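Local coordinates for recombination protein recR (Deinococcus radiodurans, PDB 1VDD) that binds DNA and acts in homologous recombinational DNA repair as a ring-shaped assembly, carrying helix-hairpin-helix, C4 zinc-finger and Toprim elements, at the interface of chains A and B and the interface of chains A and C. Residues are numbered along the deposited sequence; one frame, centred on the assembly and turned at random. Chains: chain A/B/C, Recombination protein recR.

Contact 1: the interface of chains A and B. Residues chain A 28, 31-32, 43; chain B 13, 17-18, 47.
Methyl groups of A:Leu32 and A:Leu43 mesh with those of B:Leu17 and B:Leu47 in a small leucine core joining the N-terminal helix-hairpin-helix regions of two RecR chains. A:Leu32 divides its branches between two partners: CD1 meets CD2 of B:Leu47 at 3.4 Å, while CD2 meets CD2 of B:Leu17 at 3.6 Å. With CG anti to the carbonyl carbon (chi1 -74°), its isobutyl group forks between them. B:Leu47 also receives A:Leu43 at about a right angle, CD1 to CD1 at 3.8 Å. B:Leu17 uses its other branch as well, its CD1 lying 4.1 Å from CD2 of A:Leu28.

Outward of this core, B:Pro18 caps the imidazole of A:His31. The two side chains come tip to tip, and CD of the proline stands 3.3 Å above the ring plane, over its centre, in a CH-pi contact. A chi2 of 81° turns the imidazole so that a face meets the proline. CD2 of A:His31 also lies 4.1 Å from CD2 of B:Leu17. An alanine in place of A:His31 would remove the ring and would probably leave B:Pro18 CD without its face partner and B:Leu17 less well packed.

At the rim the polar groups contribute little: the carbonyl O of B:Pro18 lies 3.7 Å from CD1 of A:Leu28, and that of B:Glu13 is 4.2 Å from CG of A:Leu43. No nitrogen or oxygen comes within bonding distance across this patch, so apolar packing carries it. Chain A contributes helices 22-32 and 37-53; chain B supplies helix 37-53, the end of helix 5-16 and the loop that follows it.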
loop_
_atom_site.group_PDB
_atom_site.type_symbol
_atom_site.label_atom_id
_atom_site.label_comp_id
_atom_site.label_asym_id
_atom_site.label_seq_id
_atom_site.Cartn_x
_atom_site.Cartn_y
_atom_site.Cartn_z
ATOM N N LEU A 28 -9.726 18.149 -4.104
ATOM C CA LEU A 28 -9.958 19.094 -3.018
ATOM C C LEU A 28 -10.622 20.409 -3.432
ATOM O O LEU A 28 -11.430 20.961 -2.688
ATOM C CB LEU A 28 -8.639 19.395 -2.301
ATOM C CG LEU A 28 -8.782 19.615 -0.794
ATOM C CD1 LEU A 28 -8.102 18.479 -0.051
ATOM C CD2 LEU A 28 -8.176 20.939 -0.409
ATOM N N HIS A 31 -14.343 20.125 -3.817
ATOM C CA HIS A 31 -15.033 19.861 -2.564
ATOM C C HIS A 31 -15.267 21.206 -1.869
ATOM O O HIS A 31 -16.264 21.396 -1.157
ATOM C CB HIS A 31 -14.175 18.988 -1.660
ATOM C CG HIS A 31 -14.445 19.198 -0.202
ATOM N ND1 HIS A 31 -15.503 18.609 0.453
ATOM C CD2 HIS A 31 -13.817 19.971 0.716
ATOM C CE1 HIS A 31 -15.513 19.006 1.714
ATOM N NE2 HIS A 31 -14.500 19.831 1.899
ATOM N N LEU A 32 -14.314 22.117 -2.065
ATOM C CA LEU A 32 -14.369 23.455 -1.488
ATOM C C LEU A 32 -15.474 24.246 -2.160
ATOM O O LEU A 32 -16.038 25.162 -1.581
ATOM C CB LEU A 32 -13.019 24.148 -1.678
ATOM C CG LEU A 32 -11.936 23.607 -0.733
ATOM C CD1 LEU A 32 -10.575 24.068 -1.173
ATOM C CD2 LEU A 32 -12.223 24.060 0.683
ATOM N N LEU A 43 -11.768 28.996 6.772
ATOM C CA LEU A 43 -10.533 28.294 6.448
ATOM C C LEU A 43 -9.479 29.382 6.157
ATOM O O LEU A 43 -8.384 29.383 6.717
ATOM C CB LEU A 43 -10.709 27.425 5.198
ATOM C CG LEU A 43 -9.841 26.159 5.064
ATOM C CD1 LEU A 43 -9.789 25.734 3.600
ATOM C CD2 LEU A 43 -8.428 26.407 5.594
ATOM N N GLU B 13 -10.154 23.485 10.989
ATOM C CA GLU B 13 -10.610 23.755 9.643
ATOM C C GLU B 13 -9.985 22.890 8.564
ATOM O O GLU B 13 -10.526 22.774 7.463
ATOM C CB GLU B 13 -10.423 25.237 9.335
ATOM C CG GLU B 13 -11.394 26.156 10.104
ATOM C CD GLU B 13 -12.845 25.669 10.065
ATOM O OE1 GLU B 13 -13.326 25.277 8.979
ATOM O OE2 GLU B 13 -13.512 25.681 11.121
ATOM N N LEU B 17 -11.677 19.197 5.540
ATOM C CA LEU B 17 -11.285 18.786 4.197
ATOM C C LEU B 17 -11.084 17.267 4.128
ATOM O O LEU B 17 -10.564 16.664 5.063
ATOM C CB LEU B 17 -9.977 19.473 3.817
ATOM C CG LEU B 17 -9.891 20.995 3.930
ATOM C CD1 LEU B 17 -8.461 21.441 3.629
ATOM C CD2 LEU B 17 -10.871 21.644 2.970
ATOM N N PRO B 18 -11.513 16.630 3.024
ATOM C CA PRO B 18 -11.386 15.185 2.814
ATOM C C PRO B 18 -9.957 14.788 2.479
ATOM O O PRO B 18 -9.166 15.615 2.011
ATOM C CB PRO B 18 -12.334 14.928 1.654
ATOM C CG PRO B 18 -12.180 16.173 0.844
ATOM C CD PRO B 18 -12.273 17.236 1.917
ATOM N N LEU B 47 -8.465 30.455 -2.228
ATOM C CA LEU B 47 -9.663 29.833 -1.723
ATOM C C LEU B 47 -10.814 30.808 -1.980
ATOM O O LEU B 47 -11.763 30.493 -2.697
ATOM C CB LEU B 47 -9.514 29.541 -0.217
ATOM C CG LEU B 47 -8.603 28.351 0.131
ATOM C CD1 LEU B 47 -8.073 28.474 1.562
ATOM C CD2 LEU B 47 -9.374 27.034 -0.066
#

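Contact 2: the interface of chains A and C. Residues chain A 194-199; chain C 159, 163-166.
The carbonyl O of C:Ile165 is gripped by two successive amides of chain A, N of A:Val196 at 2.7 Å and N of A:Ser197 at 3.3 Å. Both donors approach from the same face of the carbonyl plane, tilted from it by about 30°; the A:Ser197 bond is the longer but the straighter, 154° at H against 138°. This bifurcated acceptor belongs to an antiparallel beta bridge by which the last modelled residues (194-199) of one RecR chain pair with strand 164-167, in the Toprim region of another. The return bond runs from N of C:Ile165 to O of A:Ser197 at 3.0 Å and is nearly straight. A second antiparallel bridge pairs A:Thr195 with C:Ser166, bringing their CA atoms to 3.9 Å.

Side chains add contacts alongside the paired backbones. The CG2 branches of A:Val196 and C:Ile165 cross obliquely. Next to them, OG of A:Ser197 lies beside CG1 of C:Ile165 and 3.2 Å from OE2 of C:Glu159, a possible but at best weak, badly angled hydrogen bond from the hydroxyl to the carboxylate. C:Glu159 brings its carboxylate there through a chain bent at chi2. Towards the end of the modelled chain A, CD of A:Pro199 rests on the methyl CB of C:Ala164 at 3.4 Å, extending the contact past the paired backbones.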
loop_
_atom_site.group_PDB
_atom_site.type_symbol
_atom_site.label_atom_id
_atom_site.label_comp_id
_atom_site.label_asym_id
_atom_site.label_seq_id
_atom_site.Cartn_x
_atom_site.Cartn_y
_atom_site.Cartn_z
ATOM N N GLN A 194 16.711 -4.358 29.626
ATOM C CA GLN A 194 16.550 -3.940 31.020
ATOM C C GLN A 194 16.406 -5.187 31.889
ATOM O O GLN A 194 15.739 -6.146 31.505
ATOM C CB GLN A 194 15.286 -3.102 31.198
ATOM C CG GLN A 194 14.762 -2.460 29.941
ATOM C CD GLN A 194 13.277 -2.172 30.041
ATOM O OE1 GLN A 194 12.822 -1.513 30.986
ATOM N NE2 GLN A 194 12.507 -2.669 29.067
ATOM N N THR A 195 17.026 -5.170 33.061
ATOM C CA THR A 195 16.948 -6.295 33.977
ATOM C C THR A 195 15.661 -6.141 34.780
ATOM O O THR A 195 15.461 -5.126 35.431
ATOM C CB THR A 195 18.131 -6.286 34.942
ATOM O OG1 THR A 195 18.156 -5.032 35.630
ATOM C CG2 THR A 195 19.451 -6.475 34.190
ATOM N N VAL A 196 14.781 -7.136 34.728
ATOM C CA VAL A 196 13.520 -7.061 35.469
ATOM C C VAL A 196 13.642 -7.674 36.852
ATOM O O VAL A 196 12.783 -7.482 37.712
ATOM C CB VAL A 196 12.370 -7.762 34.721
ATOM C CG1 VAL A 196 11.875 -6.881 33.573
ATOM C CG2 VAL A 196 12.845 -9.105 34.206
ATOM N N SER A 197 14.709 -8.421 37.071
ATOM C CA SER A 197 14.916 -9.004 38.381
ATOM C C SER A 197 16.368 -9.412 38.501
ATOM O O SER A 197 16.938 -9.957 37.552
ATOM C CB SER A 197 14.002 -10.220 38.590
ATOM O OG SER A 197 14.589 -11.409 38.091
ATOM N N LYS A 198 16.961 -9.117 39.658
ATOM C CA LYS A 198 18.346 -9.483 39.959
ATOM C C LYS A 198 18.269 -10.515 41.087
ATOM O O LYS A 198 17.747 -10.223 42.166
ATOM C CB LYS A 198 19.152 -8.258 40.424
ATOM C CG LYS A 198 19.707 -7.368 39.306
ATOM C CD LYS A 198 20.821 -8.083 38.532
ATOM C CE LYS A 198 21.435 -7.195 37.450
ATOM N NZ LYS A 198 22.378 -7.933 36.553
ATOM N N PRO A 199 18.795 -11.731 40.858
ATOM C CA PRO A 199 18.768 -12.797 41.868
ATOM C C PRO A 199 19.266 -12.378 43.249
ATOM O O PRO A 199 19.825 -11.266 43.357
ATOM C CB PRO A 199 19.636 -13.887 41.240
ATOM C CG PRO A 199 20.597 -13.108 40.403
ATOM C CD PRO A 199 19.699 -12.090 39.753
ATOM N N GLU C 159 11.742 -16.039 38.421
ATOM C CA GLU C 159 12.182 -15.315 39.615
ATOM C C GLU C 159 12.835 -16.247 40.638
ATOM O O GLU C 159 13.979 -16.042 41.049
ATOM C CB GLU C 159 10.981 -14.622 40.258
ATOM C CG GLU C 159 11.335 -13.520 41.221
ATOM C CD GLU C 159 11.771 -12.261 40.503
ATOM O OE1 GLU C 159 12.113 -11.274 41.192
ATOM O OE2 GLU C 159 11.767 -12.258 39.251
ATOM N N ALA C 163 18.766 -17.409 38.393
ATOM C CA ALA C 163 19.250 -16.500 37.351
ATOM C C ALA C 163 18.567 -15.136 37.295
ATOM O O ALA C 163 17.441 -14.980 37.760
ATOM C CB ALA C 163 19.136 -17.180 35.983
ATOM N N ALA C 164 19.274 -14.154 36.727
ATOM C CA ALA C 164 18.739 -12.804 36.555
ATOM C C ALA C 164 17.851 -12.803 35.306
ATOM O O ALA C 164 18.072 -13.564 34.356
ATOM C CB ALA C 164 19.862 -11.796 36.382
ATOM N N ILE C 165 16.860 -11.930 35.305
ATOM C CA ILE C 165 15.931 -11.844 34.202
ATOM C C ILE C 165 15.952 -10.452 33.582
ATOM O O ILE C 165 16.043 -9.432 34.283
ATOM C CB ILE C 165 14.505 -12.170 34.686
ATOM C CG1 ILE C 165 14.517 -13.524 35.405
ATOM C CG2 ILE C 165 13.534 -12.171 33.506
ATOM C CD1 ILE C 165 13.172 -13.912 36.039
ATOM N N SER C 166 15.846 -10.419 32.260
ATOM C CA SER C 166 15.870 -9.166 31.543
ATOM C C SER C 166 14.836 -9.183 30.443
ATOM O O SER C 166 14.452 -10.238 29.948
ATOM C CB SER C 166 17.255 -8.948 30.942
ATOM O OG SER C 166 17.590 -10.016 30.074
#

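The centres of contact 1 and contact 2 lie about 55 Å apart, and they share no residues. Chain A takes part in both, using helices 22-32 and 37-53 in contact 1 and residues 194-199 in contact 2. Each belongs to a two-fold symmetric interface, with a twin on exchange of chains. One chain thus joins different neighbours through its N-terminal helical region and the end of its modelled part, by apolar packing of helices and a loop in the first and backbone strand pairing in the second. Alternating two such dyads can close four copies into a ring, consistent with the deposited tetramer and RecR's reported ring-shaped architecture.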